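Local structure of RNA-binding protein Smaug (1OXJ) at residues Leu142-Ile145 with Leu146-Ile150; Gly112-Phe115 with Leu116-Ile119; Ala51-Lys54 with Leu55-Ile59; Met29-Glu32 with Glu33-Leu36. The protein binds RNA through its SAM domain, which is joined to a helical PHAT domain in the same RNA-binding fragment. All coordinates share one frame; numbering follows the deposited sequence.

Contact 1 of 4, residues Leu142-Ile145 with Leu146-Ile150; sequences LMWI and LDRSI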
loop_
_atom_site.group_PDB
_atom_site.type_symbol
_atom_site.label_atom_id
_atom_site.label_comp_id
_atom_site.label_asym_id
_atom_site.label_seq_id
_atom_site.Cartn_x
_atom_site.Cartn_y
_atom_site.Cartn_z
ATOM N N LEU A 142 7.890 7.465 6.892
ATOM C CA LEU A 142 6.610 7.222 7.549
ATOM C C LEU A 142 5.653 8.407 7.405
ATOM O O LEU A 142 4.464 8.221 7.162
ATOM C CB LEU A 142 6.817 6.917 9.036
ATOM C CG LEU A 142 5.533 6.686 9.834
ATOM C CD1 LEU A 142 4.745 5.529 9.189
ATOM C CD2 LEU A 142 5.870 6.375 11.290
ATOM N N MET A 143 6.165 9.624 7.549
ATOM C CA MET A 143 5.306 10.797 7.426
ATOM C C MET A 143 4.756 10.868 6.001
ATOM O O MET A 143 3.597 11.208 5.795
ATOM C CB MET A 143 6.084 12.062 7.793
ATOM C CG MET A 143 6.499 12.120 9.267
ATOM S SD MET A 143 5.111 12.254 10.437
ATOM C CE MET A 143 4.662 13.971 10.154
ATOM N N TRP A 144 5.582 10.520 5.017
ATOM C CA TRP A 144 5.133 10.515 3.629
ATOM C C TRP A 144 4.048 9.440 3.458
ATOM O O TRP A 144 3.055 9.639 2.757
ATOM C CB TRP A 144 6.302 10.208 2.704
ATOM C CG TRP A 144 5.905 10.027 1.281
ATOM C CD1 TRP A 144 5.631 11.010 0.365
ATOM C CD2 TRP A 144 5.717 8.782 0.605
ATOM N NE1 TRP A 144 5.288 10.446 -0.842
ATOM C CE2 TRP A 144 5.331 9.079 -0.722
ATOM C CE3 TRP A 144 5.838 7.438 0.991
ATOM C CZ2 TRP A 144 5.065 8.082 -1.667
ATOM C CZ3 TRP A 144 5.574 6.445 0.050
ATOM C CH2 TRP A 144 5.191 6.775 -1.263
ATOM N N ILE A 145 4.244 8.291 4.095
ATOM C CA ILE A 145 3.253 7.218 4.008
ATOM C C ILE A 145 1.906 7.685 4.576
ATOM O O ILE A 145 0.855 7.502 3.951
ATOM C CB ILE A 145 3.723 5.969 4.793
ATOM C CG1 ILE A 145 4.906 5.315 4.068
ATOM C CG2 ILE A 145 2.554 4.973 4.951
ATOM C CD1 ILE A 145 5.581 4.190 4.885
ATOM N N LEU A 146 1.930 8.277 5.764
ATOM C CA LEU A 146 0.696 8.757 6.373
ATOM C C LEU A 146 0.074 9.767 5.423
ATOM O O LEU A 146 -1.137 9.792 5.223
ATOM C CB LEU A 146 0.988 9.409 7.728
ATOM C CG LEU A 146 1.568 8.460 8.782
ATOM C CD1 LEU A 146 1.895 9.224 10.053
ATOM C CD2 LEU A 146 0.573 7.351 9.069
ATOM N N ASP A 147 0.935 10.578 4.827
ATOM C CA ASP A 147 0.539 11.609 3.882
ATOM C C ASP A 147 -0.270 11.020 2.722
ATOM O O ASP A 147 -1.364 11.494 2.416
ATOM C CB ASP A 147 1.801 12.309 3.372
ATOM C CG ASP A 147 1.544 13.728 2.927
ATOM O OD1 ASP A 147 0.741 14.424 3.585
ATOM O OD2 ASP A 147 2.161 14.153 1.927
ATOM N N ARG A 148 0.263 9.981 2.086
ATOM C CA ARG A 148 -0.423 9.333 0.971
ATOM C C ARG A 148 -1.660 8.569 1.448
ATOM O O ARG A 148 -2.637 8.455 0.716
ATOM C CB ARG A 148 0.520 8.360 0.254
ATOM C CG ARG A 148 1.729 9.006 -0.413
ATOM C CD ARG A 148 1.346 9.729 -1.703
ATOM N NE ARG A 148 0.543 10.928 -1.466
ATOM C CZ ARG A 148 1.023 12.071 -0.985
ATOM N NH1 ARG A 148 2.312 12.183 -0.688
ATOM N NH2 ARG A 148 0.214 13.109 -0.802
ATOM N N SER A 149 -1.614 8.043 2.671
ATOM C CA SER A 149 -2.744 7.292 3.221
ATOM C C SER A 149 -3.937 8.214 3.514
ATOM O O SER A 149 -5.101 7.830 3.331
ATOM C CB SER A 149 -2.324 6.569 4.510
ATOM O OG SER A 149 -1.305 5.612 4.254
ATOM N N ILE A 150 -3.644 9.428 3.970
ATOM C CA ILE A 150 -4.695 10.397 4.285
ATOM C C ILE A 150 -5.508 10.704 3.030
ATOM O O ILE A 150 -6.700 11.004 3.106
ATOM C CB ILE A 150 -4.087 11.704 4.851
ATOM C CG1 ILE A 150 -3.535 11.448 6.256
ATOM C CG2 ILE A 150 -5.139 12.805 4.907
ATOM C CD1 ILE A 150 -2.714 12.592 6.823
#

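Contact 2 of 4, residues Gly112-Phe115 with Leu116-Ile119; sequences GLRF and LKVI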
loop_
_atom_site.group_PDB
_atom_site.type_symbol
_atom_site.label_atom_id
_atom_site.label_comp_id
_atom_site.label_asym_id
_atom_site.label_seq_id
_atom_site.Cartn_x
_atom_site.Cartn_y
_atom_site.Cartn_z
ATOM N N GLY A 112 -6.861 -2.873 3.015
ATOM C CA GLY A 112 -6.889 -1.583 3.672
ATOM C C GLY A 112 -6.835 -1.736 5.176
ATOM O O GLY A 112 -6.128 -0.998 5.866
ATOM N N LEU A 113 -7.586 -2.701 5.691
ATOM C CA LEU A 113 -7.632 -2.955 7.128
ATOM C C LEU A 113 -6.279 -3.435 7.671
ATOM O O LEU A 113 -5.840 -2.985 8.729
ATOM C CB LEU A 113 -8.704 -4.006 7.430
ATOM C CG LEU A 113 -9.151 -4.143 8.882
ATOM C CD1 LEU A 113 -9.875 -2.860 9.301
ATOM C CD2 LEU A 113 -10.083 -5.355 9.022
ATOM N N ARG A 114 -5.637 -4.360 6.960
ATOM C CA ARG A 114 -4.345 -4.878 7.389
ATOM C C ARG A 114 -3.304 -3.760 7.350
ATOM O O ARG A 114 -2.425 -3.688 8.211
ATOM C CB ARG A 114 -3.892 -6.024 6.476
ATOM C CG ARG A 114 -4.825 -7.250 6.477
ATOM C CD ARG A 114 -5.142 -7.702 7.897
ATOM N NE ARG A 114 -3.957 -8.120 8.649
ATOM C CZ ARG A 114 -3.437 -9.349 8.625
ATOM N NH1 ARG A 114 -3.984 -10.301 7.881
ATOM N NH2 ARG A 114 -2.379 -9.640 9.374
ATOM N N PHE A 115 -3.412 -2.900 6.340
ATOM C CA PHE A 115 -2.488 -1.782 6.178
ATOM C C PHE A 115 -2.611 -0.815 7.353
ATOM O O PHE A 115 -1.606 -0.374 7.919
ATOM C CB PHE A 115 -2.776 -1.044 4.866
ATOM C CG PHE A 115 -1.749 -0.004 4.523
ATOM C CD1 PHE A 115 -0.618 -0.347 3.801
ATOM C CD2 PHE A 115 -1.915 1.315 4.931
ATOM C CE1 PHE A 115 0.353 0.619 3.477
ATOM C CE2 PHE A 115 -0.956 2.290 4.619
ATOM C CZ PHE A 115 0.179 1.935 3.887
ATOM N N LEU A 116 -3.842 -0.478 7.720
ATOM C CA LEU A 116 -4.063 0.425 8.838
ATOM C C LEU A 116 -3.628 -0.213 10.156
ATOM O O LEU A 116 -3.170 0.480 11.069
ATOM C CB LEU A 116 -5.532 0.841 8.908
ATOM C CG LEU A 116 -6.011 1.819 7.832
ATOM C CD1 LEU A 116 -7.484 2.076 8.028
ATOM C CD2 LEU A 116 -5.221 3.130 7.917
ATOM N N LYS A 117 -3.761 -1.533 10.255
ATOM C CA LYS A 117 -3.348 -2.243 11.468
ATOM C C LYS A 117 -1.835 -2.118 11.638
ATOM O O LYS A 117 -1.345 -1.854 12.737
ATOM C CB LYS A 117 -3.725 -3.733 11.394
ATOM C CG LYS A 117 -5.105 -4.075 11.955
ATOM C CD LYS A 117 -5.322 -5.592 11.971
ATOM C CE LYS A 117 -6.599 -5.981 12.705
ATOM N NZ LYS A 117 -7.821 -5.532 11.984
ATOM N N VAL A 118 -1.101 -2.318 10.547
ATOM C CA VAL A 118 0.350 -2.220 10.574
ATOM C C VAL A 118 0.774 -0.792 10.906
ATOM O O VAL A 118 1.731 -0.581 11.656
ATOM C CB VAL A 118 0.962 -2.640 9.227
ATOM C CG1 VAL A 118 2.436 -2.247 9.180
ATOM C CG2 VAL A 118 0.810 -4.149 9.040
ATOM N N ILE A 119 0.060 0.192 10.361
ATOM C CA ILE A 119 0.386 1.584 10.657
ATOM C C ILE A 119 0.285 1.823 12.162
ATOM O O ILE A 119 1.134 2.502 12.744
ATOM C CB ILE A 119 -0.559 2.572 9.922
ATOM C CG1 ILE A 119 -0.271 2.566 8.418
ATOM C CG2 ILE A 119 -0.373 3.980 10.479
ATOM C CD1 ILE A 119 1.137 3.052 8.047
#

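Contact 3 of 4, residues Ala51-Lys54 with Leu55-Ile59; sequences ASHK and LALCI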
loop_
_atom_site.group_PDB
_atom_site.type_symbol
_atom_site.label_atom_id
_atom_site.label_comp_id
_atom_site.label_asym_id
_atom_site.label_seq_id
_atom_site.Cartn_x
_atom_site.Cartn_y
_atom_site.Cartn_z
ATOM N N ALA A 51 7.133 -4.598 -20.546
ATOM C CA ALA A 51 6.126 -4.053 -19.643
ATOM C C ALA A 51 5.127 -5.135 -19.235
ATOM O O ALA A 51 4.579 -5.092 -18.134
ATOM C CB ALA A 51 5.410 -2.885 -20.307
ATOM N N SER A 52 4.892 -6.105 -20.115
ATOM C CA SER A 52 3.964 -7.190 -19.798
ATOM C C SER A 52 4.518 -7.955 -18.607
ATOM O O SER A 52 3.809 -8.226 -17.636
ATOM C CB SER A 52 3.804 -8.145 -20.988
ATOM O OG SER A 52 3.094 -7.536 -22.056
ATOM N N HIS A 53 5.801 -8.296 -18.684
ATOM C CA HIS A 53 6.451 -9.023 -17.605
ATOM C C HIS A 53 6.476 -8.200 -16.316
ATOM O O HIS A 53 6.125 -8.696 -15.250
ATOM C CB HIS A 53 7.884 -9.399 -18.005
ATOM C CG HIS A 53 8.598 -10.215 -16.972
ATOM N ND1 HIS A 53 8.126 -11.434 -16.533
ATOM C CD2 HIS A 53 9.731 -9.976 -16.272
ATOM C CE1 HIS A 53 8.938 -11.909 -15.605
ATOM N NE2 HIS A 53 9.920 -11.043 -15.428
ATOM N N LYS A 54 6.882 -6.938 -16.416
ATOM C CA LYS A 54 6.954 -6.084 -15.241
ATOM C C LYS A 54 5.595 -5.864 -14.578
ATOM O O LYS A 54 5.468 -5.988 -13.362
ATOM C CB LYS A 54 7.564 -4.732 -15.600
ATOM C CG LYS A 54 7.787 -3.838 -14.398
ATOM C CD LYS A 54 8.312 -2.483 -14.838
ATOM C CE LYS A 54 8.649 -1.605 -13.649
ATOM N NZ LYS A 54 9.147 -0.273 -14.091
ATOM N N LEU A 55 4.582 -5.540 -15.373
ATOM C CA LEU A 55 3.254 -5.313 -14.815
ATOM C C LEU A 55 2.700 -6.605 -14.224
ATOM O O LEU A 55 2.058 -6.592 -13.175
ATOM C CB LEU A 55 2.308 -4.763 -15.890
ATOM C CG LEU A 55 0.895 -4.381 -15.430
ATOM C CD1 LEU A 55 0.959 -3.477 -14.207
ATOM C CD2 LEU A 55 0.175 -3.679 -16.572
ATOM N N ALA A 56 2.965 -7.730 -14.880
ATOM C CA ALA A 56 2.480 -9.004 -14.369
ATOM C C ALA A 56 3.116 -9.260 -13.006
ATOM O O ALA A 56 2.461 -9.755 -12.092
ATOM C CB ALA A 56 2.827 -10.133 -15.341
ATOM N N LEU A 57 4.394 -8.920 -12.877
ATOM C CA LEU A 57 5.109 -9.097 -11.615
ATOM C C LEU A 57 4.509 -8.206 -10.534
ATOM O O LEU A 57 4.356 -8.624 -9.388
ATOM C CB LEU A 57 6.589 -8.745 -11.777
ATOM C CG LEU A 57 7.455 -9.696 -12.601
ATOM C CD1 LEU A 57 8.891 -9.180 -12.611
ATOM C CD2 LEU A 57 7.388 -11.099 -12.005
ATOM N N CYS A 58 4.175 -6.975 -10.907
ATOM C CA CYS A 58 3.591 -6.032 -9.959
ATOM C C CYS A 58 2.220 -6.509 -9.500
ATOM O O CYS A 58 1.879 -6.380 -8.325
ATOM C CB CYS A 58 3.484 -4.638 -10.590
ATOM S SG CYS A 58 5.081 -3.853 -10.888
ATOM N N ILE A 59 1.438 -7.059 -10.428
ATOM C CA ILE A 59 0.110 -7.572 -10.098
ATOM C C ILE A 59 0.270 -8.758 -9.146
ATOM O O ILE A 59 -0.503 -8.927 -8.196
ATOM C CB ILE A 59 -0.641 -8.017 -11.385
ATOM C CG1 ILE A 59 -0.946 -6.797 -12.261
ATOM C CG2 ILE A 59 -1.922 -8.755 -11.029
ATOM C CD1 ILE A 59 -2.043 -5.884 -11.723
#

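Contact 4 of 4, residues Met29-Glu32 with Glu33-Leu36; sequences MTYE and EMLL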
loop_
_atom_site.group_PDB
_atom_site.type_symbol
_atom_site.label_atom_id
_atom_site.label_comp_id
_atom_site.label_asym_id
_atom_site.label_seq_id
_atom_site.Cartn_x
_atom_site.Cartn_y
_atom_site.Cartn_z
ATOM N N MET A 29 -12.010 -1.356 -16.180
ATOM C CA MET A 29 -11.623 -2.583 -15.502
ATOM C C MET A 29 -12.005 -2.531 -14.034
ATOM O O MET A 29 -11.843 -1.500 -13.378
ATOM C CB MET A 29 -10.107 -2.796 -15.625
ATOM C CG MET A 29 -9.639 -4.200 -15.258
ATOM S SD MET A 29 -7.889 -4.465 -15.655
ATOM C CE MET A 29 -7.917 -4.321 -17.286
ATOM N N THR A 30 -12.519 -3.643 -13.523
ATOM C CA THR A 30 -12.877 -3.710 -12.114
ATOM C C THR A 30 -11.653 -4.192 -11.357
ATOM O O THR A 30 -10.709 -4.737 -11.942
ATOM C CB THR A 30 -14.000 -4.712 -11.846
ATOM O OG1 THR A 30 -13.513 -6.042 -12.083
ATOM C CG2 THR A 30 -15.183 -4.424 -12.745
ATOM N N TYR A 31 -11.686 -4.005 -10.046
ATOM C CA TYR A 31 -10.600 -4.415 -9.190
ATOM C C TYR A 31 -10.320 -5.917 -9.358
ATOM O O TYR A 31 -9.172 -6.329 -9.539
ATOM C CB TYR A 31 -10.969 -4.085 -7.752
ATOM C CG TYR A 31 -9.945 -4.504 -6.742
ATOM C CD1 TYR A 31 -8.921 -3.641 -6.354
ATOM C CD2 TYR A 31 -10.011 -5.758 -6.152
ATOM C CE1 TYR A 31 -7.997 -4.022 -5.392
ATOM C CE2 TYR A 31 -9.093 -6.149 -5.192
ATOM C CZ TYR A 31 -8.093 -5.280 -4.814
ATOM O OH TYR A 31 -7.208 -5.663 -3.837
ATOM N N GLU A 32 -11.364 -6.737 -9.338
ATOM C CA GLU A 32 -11.152 -8.178 -9.477
ATOM C C GLU A 32 -10.523 -8.546 -10.821
ATOM O O GLU A 32 -9.708 -9.456 -10.901
ATOM C CB GLU A 32 -12.474 -8.938 -9.294
ATOM C CG GLU A 32 -13.061 -8.894 -7.880
ATOM C CD GLU A 32 -13.501 -7.500 -7.432
ATOM O OE1 GLU A 32 -14.054 -6.737 -8.256
ATOM O OE2 GLU A 32 -13.311 -7.172 -6.241
ATOM N N GLU A 33 -10.908 -7.847 -11.881
ATOM C CA GLU A 33 -10.348 -8.130 -13.200
ATOM C C GLU A 33 -8.861 -7.803 -13.233
ATOM O O GLU A 33 -8.072 -8.538 -13.841
ATOM C CB GLU A 33 -11.085 -7.328 -14.276
ATOM C CG GLU A 33 -12.515 -7.820 -14.521
ATOM C CD GLU A 33 -13.209 -7.043 -15.622
ATOM O OE1 GLU A 33 -13.340 -5.802 -15.496
ATOM O OE2 GLU A 33 -13.624 -7.677 -16.614
ATOM N N MET A 34 -8.482 -6.701 -12.586
ATOM C CA MET A 34 -7.076 -6.297 -12.523
ATOM C C MET A 34 -6.244 -7.438 -11.958
ATOM O O MET A 34 -5.158 -7.726 -12.463
ATOM C CB MET A 34 -6.893 -5.040 -11.637
ATOM C CG MET A 34 -5.417 -4.755 -11.169
ATOM S SD MET A 34 -5.204 -3.264 -10.153
ATOM C CE MET A 34 -5.869 -3.820 -8.598
ATOM N N LEU A 35 -6.757 -8.091 -10.917
ATOM C CA LEU A 35 -6.035 -9.190 -10.276
ATOM C C LEU A 35 -5.961 -10.463 -11.114
ATOM O O LEU A 35 -5.259 -11.402 -10.753
ATOM C CB LEU A 35 -6.642 -9.507 -8.903
ATOM C CG LEU A 35 -6.557 -8.361 -7.887
ATOM C CD1 LEU A 35 -7.137 -8.809 -6.552
ATOM C CD2 LEU A 35 -5.108 -7.922 -7.716
ATOM N N LEU A 36 -6.678 -10.488 -12.236
ATOM C CA LEU A 36 -6.667 -11.649 -13.124
ATOM C C LEU A 36 -5.668 -11.465 -14.260
ATOM O O LEU A 36 -5.479 -12.359 -15.083
ATOM C CB LEU A 36 -8.061 -11.882 -13.712
ATOM C CG LEU A 36 -9.139 -12.264 -12.696
ATOM C CD1 LEU A 36 -10.473 -12.455 -13.405
ATOM C CD2 LEU A 36 -8.725 -13.534 -11.973
#

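Contact 1 of 4, residues Leu142-Ile145 with Leu146-Ile150
Arg148 climbs past the indole of Trp144 one helical turn back, and its side chain can be followed atom by atom. CB sits 3.8 Å from both Trp144 O and Ile145 O, low against the helix backbone. CG, anti to its own carbonyl carbon (chi1 -64°), is carried over one face of the indole: it stands 3.9 Å from the centroid of the six-membered ring of Trp144, 25° off the ring normal, in a CH-pi contact. CD continues past the rim, 4.1 Å from Trp144 CZ2. Bends at chi2 and chi3 then bring the guanidinium round to the pyrrole side, where NH1 lies 3.4 Å from Trp144 NE1. Both are donors, so no hydrogen bond joins them; the indole nitrogen lies at the guanidinium edge, and with the two planes 64° apart the groups do not stack. Arg148 NH1 turns instead to Asp147 OD2, 3.3 Å away, in a weak hydrogen bond within a salt bridge, while OD1 of that aspartate is held by Lys166. Were Trp144 cut back to an alanine, the methylenes of Arg148 would probably lose their aromatic support and the guanidinium be freer to swing. On another side of the helix Ile145 O takes two donors from Ser149, N at 2.8 Å and OG at 2.9 Å, the hydroxyl approaching from above the carbonyl plane. Leu142 and Leu146 pack between helices 111-127 and 159-170 of the PHAT domain, Ile145 reaches helix 83-91, and Trp144 leans on Thr91 and Val94.

Contact 2 of 4, residues Gly112-Phe115 with Leu116-Ile119
Leu116 N, Lys117 N, Val118 N and Ile119 N each bond back four residues, to Gly112 O, Leu113 O, Arg114 O and Phe115 O, all at 3.0 Å, about two turns of regular alpha helix. They belong to helix 111-127 of the PHAT domain, an all-helical fold named for its likeness to HEAT repeats, and most of the side chains are buried. Phe115 carries the apolar side. With CG anti to the backbone N (chi1 -172°), its ring projects outward from the helix toward helices 83-91 and 136-150, and Phe115 CE2 comes 3.9 Å from Ile119 CG1. The isoleucine folds back at chi2 (-63°), bringing CD1 to the same ring carbon, 4.1 Å from Phe115 CE2; ring and branch meet obliquely. Leu90 of helix 83-91 touches both residues, and Ile93 and Val94 add to the wall round the phenylalanine. Val118, on a different side, packs against Leu69 and Val72 of helix 49-77. Arg114 sends its guanidinium to that helix too, in a salt bridge with Glu73 and a hydrogen bond to Asn70 OD1, and also bonds to Glu108 O. The carboxylate of Glu73, a residue that Lys117 also touches, probably eases the like charges of Arg114 and Lys117, whose NZ stays 5.7 Å from Arg114 NE. Leu116 CG lies 3.4 Å from Gly112 O. The lysine runs out nearly straight alongside Leu113, crossing it at a slant, until a bend at chi4 (67°) turns its amine in, leaving Lys117 NZ 3.6 Å from Leu113 CG.

Contact 3 of 4, residues Ala51-Lys54 with Leu55-Ile59
The His53 imidazole has one face laid against Leu57, one turn further along the helix. Leu57 CG stands 4.1 Å from the ring centroid of His53, only 16° off the normal, so its C-H points in CH-pi fashion at the ring, offset toward the rim. The two methyls fork across that rim: Leu57 CD1 is 3.5 Å from His53 NE2, and Leu57 CD2 comes to 4.0 Å from His53 CE1. The imidazole arrives here because its CG is anti to the backbone N (chi1 -177°), which swings the ring along the helix toward the following turn. Leu57 meets it from the other direction, its CG beside its own backbone N and 3.1 Å from His53 O. The pair lies on an exposed flank; the histidine also touches Glu39 of helix 39-44. These residues form part of the long helix 49-77, whose early turns make up the last helix of the SAM domain, a small bundle of helices. On the inward side Leu55 packs on Leu42 and Phe26, and Ser52, its hydroxyl bonded to Thr48 O, sits by Leu42 and Gln43. Backbone bonds run regularly underneath, from Leu55 N to Ala51 O, Ala56 N to Ser52 O, Leu57 N to His53 O and Cys58 N to Lys54 O. Lys54 stretches out fully extended, so that its amine reaches Leu17 O in the neighbouring loop, while its CG passes 4.4 Å from the sulfur SG of Cys58, which leans on Leu17 and Trp13.

Contact 4 of 4, residues Met29-Glu32 with Glu33-Leu36
Thr30 and Glu33 face each other across the first turn of helix 31-34 and cross obliquely as a capping box. The threonine hydroxyl is turned between its backbone N and carbonyl carbon (chi1 68°), which sets OG1 to accept from Glu33 N at 3.2 Å. In return the Glu33 chain, extended beyond CG, reaches back to the cap, and its OE1 takes the Thr30 N-H at 3.0 Å in a nearly straight bond (166°), through the lone pair anti to the other oxygen. Glu33 CG rests 3.2 Å from Thr30 OG1. Met29 crosses behind, its CG 3.6 Å from Glu33 CB. Two side chains approach the Tyr31 ring obliquely from the same side of its plane: Met34 CE comes 3.8 Å from Tyr31 CD1, and Leu35 CD1 3.6 Å from Tyr31 CE2. Met34 goes on inward to Leu62 of helix 49-77. Without the Thr30 hydroxyl, as in a valine, the Glu33 N-H would probably lose its side-chain acceptor and the start of this short SAM-domain helix fray. Two reciprocal bonds thus hold the first turn, and the carboxylate of Glu33 receives a backbone N-H at the amino end, which would probably favour its negative charge; Glu32 is instead bridged to Lys99.

From the N terminus the chain meets contact 4, then contact 3, contact 2 and contact 1. Each lies within a single helical turn or cap, so none closes a long loop, and they follow in series without nesting or crossing. Contacts 4 and 3 join within the SAM domain, where Ile59 CD1 sits 3.6 Å from Met34 CG. Helix 49-77 then runs on from contact 3 toward the PHAT domain, where its later turns pack beside contact 2. Contacts 2 and 1 join the successive helices 111-127 and 136-150, with Phe115 CE2 3.4 Å from Ser149 OG. Contacts 1 and 3 stand apart, their centres about 25 Å from each other, on opposite sides of the chain's centre.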